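Local coordinates for YycN protein (Bacillus subtilis, PDB 1ON0), which is a putative acetyltransferase of the GNAT family that forms homodimers and probably transfers an acyl group to an acceptor, at the interface of chains A and B and the interface of chains C and A. Sequence-based numbering; all coordinates share one arbitrary frame. Chains: chain A/B/C, YycN protein.

Three patches tie chain A to its neighbours. Contacts 1 and 2 belong to the A-B interface, their C-alpha centres about 34 Å apart. B:Lys70 in contact 1 and A:Lys70 in contact 2 lie against Pro36 and Gln40 of the other chain, roles exchanged, while contact 2 adds B:Glu26 and B:Val29. The lysine is folded differently in each, which agrees with a pairing that is not an exact two-fold. Contact 3, about 37 Å from contact 1 and 35 Å from contact 2 between C-alpha centres, joins chain C to another surface of chain A. Since the protein is a homodimer, the A-B and C-A pairings need not both be biological.

Contact 1: the interface of chains A and B. Residues chain A 36-37, 40; chain B 70.
B:Lys70 curls its side chain against the backbone of A:Pro36 and A:Glu37, and the evidence for close packing lies along the outer methylenes, CD and CE. Its CD sits 3.8 Å from A:Glu37 CA, an apolar contact with the backbone, the carboxylate taking no part. With CG anti to the backbone N (chi1 -160°), the chain sets off toward chain A, and further bends at chi2, chi3 and chi4 bring the amino end up to the carbonyl oxygen of A:Pro36. There NZ gives a weak hydrogen bond of 3.2 Å to A:Pro36 O; the methylene CE lies equally near this oxygen, a close contact and not a bond.

The other flanks are looser. The side chain of A:Gln40 crosses that of the lysine obliquely, and its CG comes only to 3.9 Å from B:Lys70 NZ, so the approach is through a methylene and not the amide. The carboxylate of A:Glu37 bends away, leaving OE2 6.8 Å from B:Lys70 NZ; at that separation the opposite charges could at most attract weakly. The lysine has 69 Å² of its surface hidden by chain A, against about 20 Å² for each facing residue. The site thus adds a small, weakly polar contact at one end of the A-B pairing, and may add modestly to the protein's self-association if A-B is the biological dimer.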
loop_
_atom_site.group_PDB
_atom_site.type_symbol
_atom_site.label_atom_id
_atom_site.label_comp_id
_atom_site.label_asym_id
_atom_site.label_seq_id
_atom_site.Cartn_x
_atom_site.Cartn_y
_atom_site.Cartn_z
ATOM N N PRO A 36 12.414 19.002 24.233
ATOM C CA PRO A 36 11.734 19.540 23.050
ATOM C C PRO A 36 12.615 19.672 21.801
ATOM O O PRO A 36 12.132 19.500 20.684
ATOM C CB PRO A 36 11.210 20.882 23.550
ATOM C CG PRO A 36 10.850 20.565 24.972
ATOM C CD PRO A 36 12.051 19.766 25.440
ATOM N N GLU A 37 13.902 19.960 21.994
ATOM C CA GLU A 37 14.839 20.126 20.880
ATOM C C GLU A 37 15.662 18.876 20.541
ATOM O O GLU A 37 16.771 18.975 20.012
ATOM C CB GLU A 37 15.797 21.297 21.155
ATOM C CG GLU A 37 16.791 21.073 22.301
ATOM C CD GLU A 37 16.167 21.208 23.685
ATOM O OE1 GLU A 37 16.882 20.968 24.682
ATOM O OE2 GLU A 37 14.971 21.562 23.776
ATOM N N GLN A 40 12.109 15.264 17.904
ATOM C CA GLN A 40 12.006 15.060 16.463
ATOM C C GLN A 40 13.127 14.191 15.899
ATOM O O GLN A 40 12.901 13.414 14.977
ATOM C CB GLN A 40 11.989 16.412 15.743
ATOM C CG GLN A 40 10.997 17.435 16.315
ATOM C CD GLN A 40 9.560 16.939 16.329
ATOM O OE1 GLN A 40 9.007 16.561 15.295
ATOM N NE2 GLN A 40 8.943 16.958 17.503
ATOM N N LYS B 70 11.373 26.270 16.243
ATOM C CA LYS B 70 11.632 24.871 16.596
ATOM C C LYS B 70 10.359 24.015 16.567
ATOM O O LYS B 70 10.428 22.791 16.429
ATOM C CB LYS B 70 12.261 24.783 17.989
ATOM C CG LYS B 70 13.001 23.472 18.260
ATOM C CD LYS B 70 12.410 22.705 19.436
ATOM C CE LYS B 70 11.119 22.004 19.054
ATOM N NZ LYS B 70 11.357 20.974 18.004
#

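Contact 2: the interface of chains A and B. Residues chain A 70; chain B 26, 29, 36, 40.
This is a peripheral patch of the A-B homotypic interface, its contacts here mainly van der Waals, in which A:Lys70 is laid across chain B; it probably helps hold the pair together, though the structure alone does not show whether this is the biological dimer. The side chain of A:Lys70 crosses the ring of B:Pro36 at about a right angle, CG meeting the ring at its CB edge. CG lies anti to the backbone N (chi1 -179°); a bend at chi2 (-83°) then directs an extended outer chain toward the helix bearing B:Val29. There lysine and valine meet tip to tip, CE reaching B:Val29 CG2 at 3.5 Å, a snug fit. The terminal nitrogen NZ continues past the valine to lie 3.9 Å from B:Glu26 CA. The carboxylate of B:Glu26 points elsewhere, its OE1 5.6 Å from A:Lys70 NZ, so any attraction would probably be long-range. Replacing A:Lys70 by alanine removes the outer methylenes and NZ, which would probably leave B:Val29 and the ring of B:Pro36 without their packing partner. In the fold, A:Lys70 occupies the turn just before strand 71-80, while chain B contributes helix 10-31 and the start of helix 36-50.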
loop_
_atom_site.group_PDB
_atom_site.type_symbol
_atom_site.label_atom_id
_atom_site.label_comp_id
_atom_site.label_asym_id
_atom_site.label_seq_id
_atom_site.Cartn_x
_atom_site.Cartn_y
_atom_site.Cartn_z
ATOM N N LYS A 70 -13.942 4.332 0.656
ATOM C CA LYS A 70 -13.772 5.736 0.277
ATOM C C LYS A 70 -12.592 6.379 1.012
ATOM O O LYS A 70 -11.946 7.291 0.489
ATOM C CB LYS A 70 -15.067 6.520 0.551
ATOM C CG LYS A 70 -15.018 8.003 0.175
ATOM C CD LYS A 70 -14.386 8.853 1.268
ATOM C CE LYS A 70 -14.300 10.312 0.860
ATOM N NZ LYS A 70 -13.786 11.163 1.970
ATOM N N GLU B 26 -11.836 15.208 1.556
ATOM C CA GLU B 26 -12.795 14.897 2.614
ATOM C C GLU B 26 -13.841 15.995 2.781
ATOM O O GLU B 26 -15.028 15.717 2.941
ATOM C CB GLU B 26 -12.083 14.677 3.956
ATOM C CG GLU B 26 -11.151 13.472 4.010
ATOM C CD GLU B 26 -10.275 13.460 5.265
ATOM O OE1 GLU B 26 -9.569 12.446 5.491
ATOM O OE2 GLU B 26 -10.292 14.465 6.014
ATOM N N VAL B 29 -16.191 15.939 -0.172
ATOM C CA VAL B 29 -17.119 14.820 -0.088
ATOM C C VAL B 29 -18.163 15.119 0.981
ATOM O O VAL B 29 -19.346 14.850 0.791
ATOM C CB VAL B 29 -16.398 13.507 0.280
ATOM C CG1 VAL B 29 -17.413 12.475 0.794
ATOM C CG2 VAL B 29 -15.690 12.955 -0.947
ATOM N N PRO B 36 -17.420 10.496 -3.529
ATOM C CA PRO B 36 -16.363 9.713 -2.885
ATOM C C PRO B 36 -15.320 9.113 -3.835
ATOM O O PRO B 36 -14.118 9.246 -3.604
ATOM C CB PRO B 36 -17.153 8.641 -2.136
ATOM C CG PRO B 36 -18.366 9.398 -1.697
ATOM C CD PRO B 36 -18.736 10.171 -2.949
ATOM N N GLN B 40 -10.548 12.064 -4.268
ATOM C CA GLN B 40 -9.101 11.935 -4.289
ATOM C C GLN B 40 -8.501 12.448 -5.596
ATOM O O GLN B 40 -7.715 13.397 -5.594
ATOM C CB GLN B 40 -8.721 10.474 -4.070
ATOM C CG GLN B 40 -9.545 9.793 -2.975
ATOM C CD GLN B 40 -9.323 10.390 -1.597
ATOM O OE1 GLN B 40 -9.982 10.007 -0.630
ATOM N NE2 GLN B 40 -8.388 11.327 -1.497
#

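Contact 3: the interface of chains C and A. Residues chain C 13-14; chain A 80-81, 87, 120-122.
C:Arg14, on helix 10-30 of one GNAT-family chain, inserts its guanidinium between the end of helix 105-120 and the loop bearing A:Gln87 of another; this C-A pairing may or may not be the biological dimer.

Hydrogen bonds hold the guanidinium from two sides. NH1 donates to the backbone carbonyl A:Met120 O at 2.8 Å; the oxygen lies in the guanidinium plane, but the donor stands 36° above the carbonyl plane and so is not on a lone pair. NH2 donates to the side-chain oxygen A:Gln87 OE1 at 2.9 Å, with an angle of 166° at the hydrogen, in the carbonyl plane and on a lone pair. The amide and guanidinium planes are nevertheless turned 58° apart. NH1 also makes a weak bond of 3.4 Å to A:Gln87 OE1. Together these bonds should restrain rotation of the guanidinium.

Apolar contacts support the arginine stem. The selenomethionine A:Met120 crosses it at about a right angle and sets its methyl CE 3.4 Å from C:Arg14 CD; a bend at chi3 turns this methyl toward the arginine. A:Ala80, ending strand 71-80, places CB 3.9 Å from C:Arg14 CZ.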
loop_
_atom_site.group_PDB
_atom_site.type_symbol
_atom_site.label_atom_id
_atom_site.label_comp_id
_atom_site.label_asym_id
_atom_site.label_seq_id
_atom_site.Cartn_x
_atom_site.Cartn_y
_atom_site.Cartn_z
ATOM N N PHE C 13 3.173 -20.272 8.920
ATOM C CA PHE C 13 1.759 -19.973 8.736
ATOM C C PHE C 13 1.469 -18.497 8.557
ATOM O O PHE C 13 0.831 -18.091 7.581
ATOM C CB PHE C 13 0.944 -20.490 9.920
ATOM C CG PHE C 13 -0.528 -20.176 9.824
ATOM C CD1 PHE C 13 -1.303 -20.713 8.809
ATOM C CD2 PHE C 13 -1.134 -19.345 10.750
ATOM C CE1 PHE C 13 -2.663 -20.429 8.720
ATOM C CE2 PHE C 13 -2.494 -19.054 10.669
ATOM C CZ PHE C 13 -3.257 -19.598 9.653
ATOM N N ARG C 14 1.928 -17.693 9.508
ATOM C CA ARG C 14 1.702 -16.250 9.460
ATOM C C ARG C 14 2.169 -15.648 8.148
ATOM O O ARG C 14 1.446 -14.882 7.521
ATOM C CB ARG C 14 2.398 -15.576 10.644
ATOM C CG ARG C 14 1.885 -16.069 11.988
ATOM C CD ARG C 14 1.702 -14.923 12.956
ATOM N NE ARG C 14 2.696 -14.945 14.017
ATOM C CZ ARG C 14 2.534 -15.553 15.185
ATOM N NH1 ARG C 14 1.405 -16.193 15.452
ATOM N NH2 ARG C 14 3.502 -15.514 16.085
ATOM N N ALA A 80 4.479 -9.599 15.911
ATOM C CA ALA A 80 4.349 -10.944 16.443
ATOM C C ALA A 80 5.735 -11.537 16.635
ATOM O O ALA A 80 6.313 -12.101 15.708
ATOM C CB ALA A 80 3.525 -11.808 15.489
ATOM N N GLU A 81 6.259 -11.383 17.850
ATOM C CA GLU A 81 7.578 -11.880 18.204
ATOM C C GLU A 81 7.650 -13.363 17.895
ATOM O O GLU A 81 6.912 -14.160 18.468
ATOM C CB GLU A 81 7.846 -11.638 19.690
ATOM C CG GLU A 81 9.282 -11.883 20.124
ATOM C CD GLU A 81 9.618 -11.172 21.424
ATOM O OE1 GLU A 81 9.081 -11.565 22.478
ATOM O OE2 GLU A 81 10.414 -10.210 21.386
ATOM N N GLN A 87 2.924 -16.568 22.803
ATOM C CA GLN A 87 2.379 -16.172 21.510
ATOM C C GLN A 87 1.666 -14.829 21.546
ATOM O O GLN A 87 0.529 -14.695 21.079
ATOM C CB GLN A 87 1.423 -17.241 20.992
ATOM C CG GLN A 87 2.110 -18.353 20.238
ATOM C CD GLN A 87 3.026 -17.812 19.147
ATOM O OE1 GLN A 87 2.729 -16.787 18.524
ATOM N NE2 GLN A 87 4.140 -18.501 18.905
HETATM N N MSE A 120 -4.363 -15.556 13.561
HETATM C CA MSE A 120 -2.917 -15.601 13.318
HETATM C C MSE A 120 -2.219 -16.491 14.322
HETATM O O MSE A 120 -1.022 -16.727 14.227
HETATM C CB MSE A 120 -2.314 -14.204 13.406
HETATM C CG MSE A 120 -2.692 -13.298 12.278
HETATM SE SE MSE A 120 -1.960 -11.568 12.572
HETATM C CE MSE A 120 -0.089 -12.058 12.622
ATOM N N GLY A 121 -2.979 -16.965 15.296
ATOM C CA GLY A 121 -2.419 -17.827 16.317
ATOM C C GLY A 121 -1.917 -17.061 17.522
ATOM O O GLY A 121 -1.332 -17.653 18.418
ATOM N N ILE A 122 -2.148 -15.752 17.550
ATOM C CA ILE A 122 -1.705 -14.912 18.672
ATOM C C ILE A 122 -2.667 -15.008 19.855
ATOM O O ILE A 122 -3.846 -14.680 19.730
ATOM C CB ILE A 122 -1.581 -13.431 18.235
ATOM C CG1 ILE A 122 -0.498 -13.317 17.141
ATOM C CG2 ILE A 122 -1.246 -12.550 19.434
ATOM C CD1 ILE A 122 -0.450 -11.961 16.423
#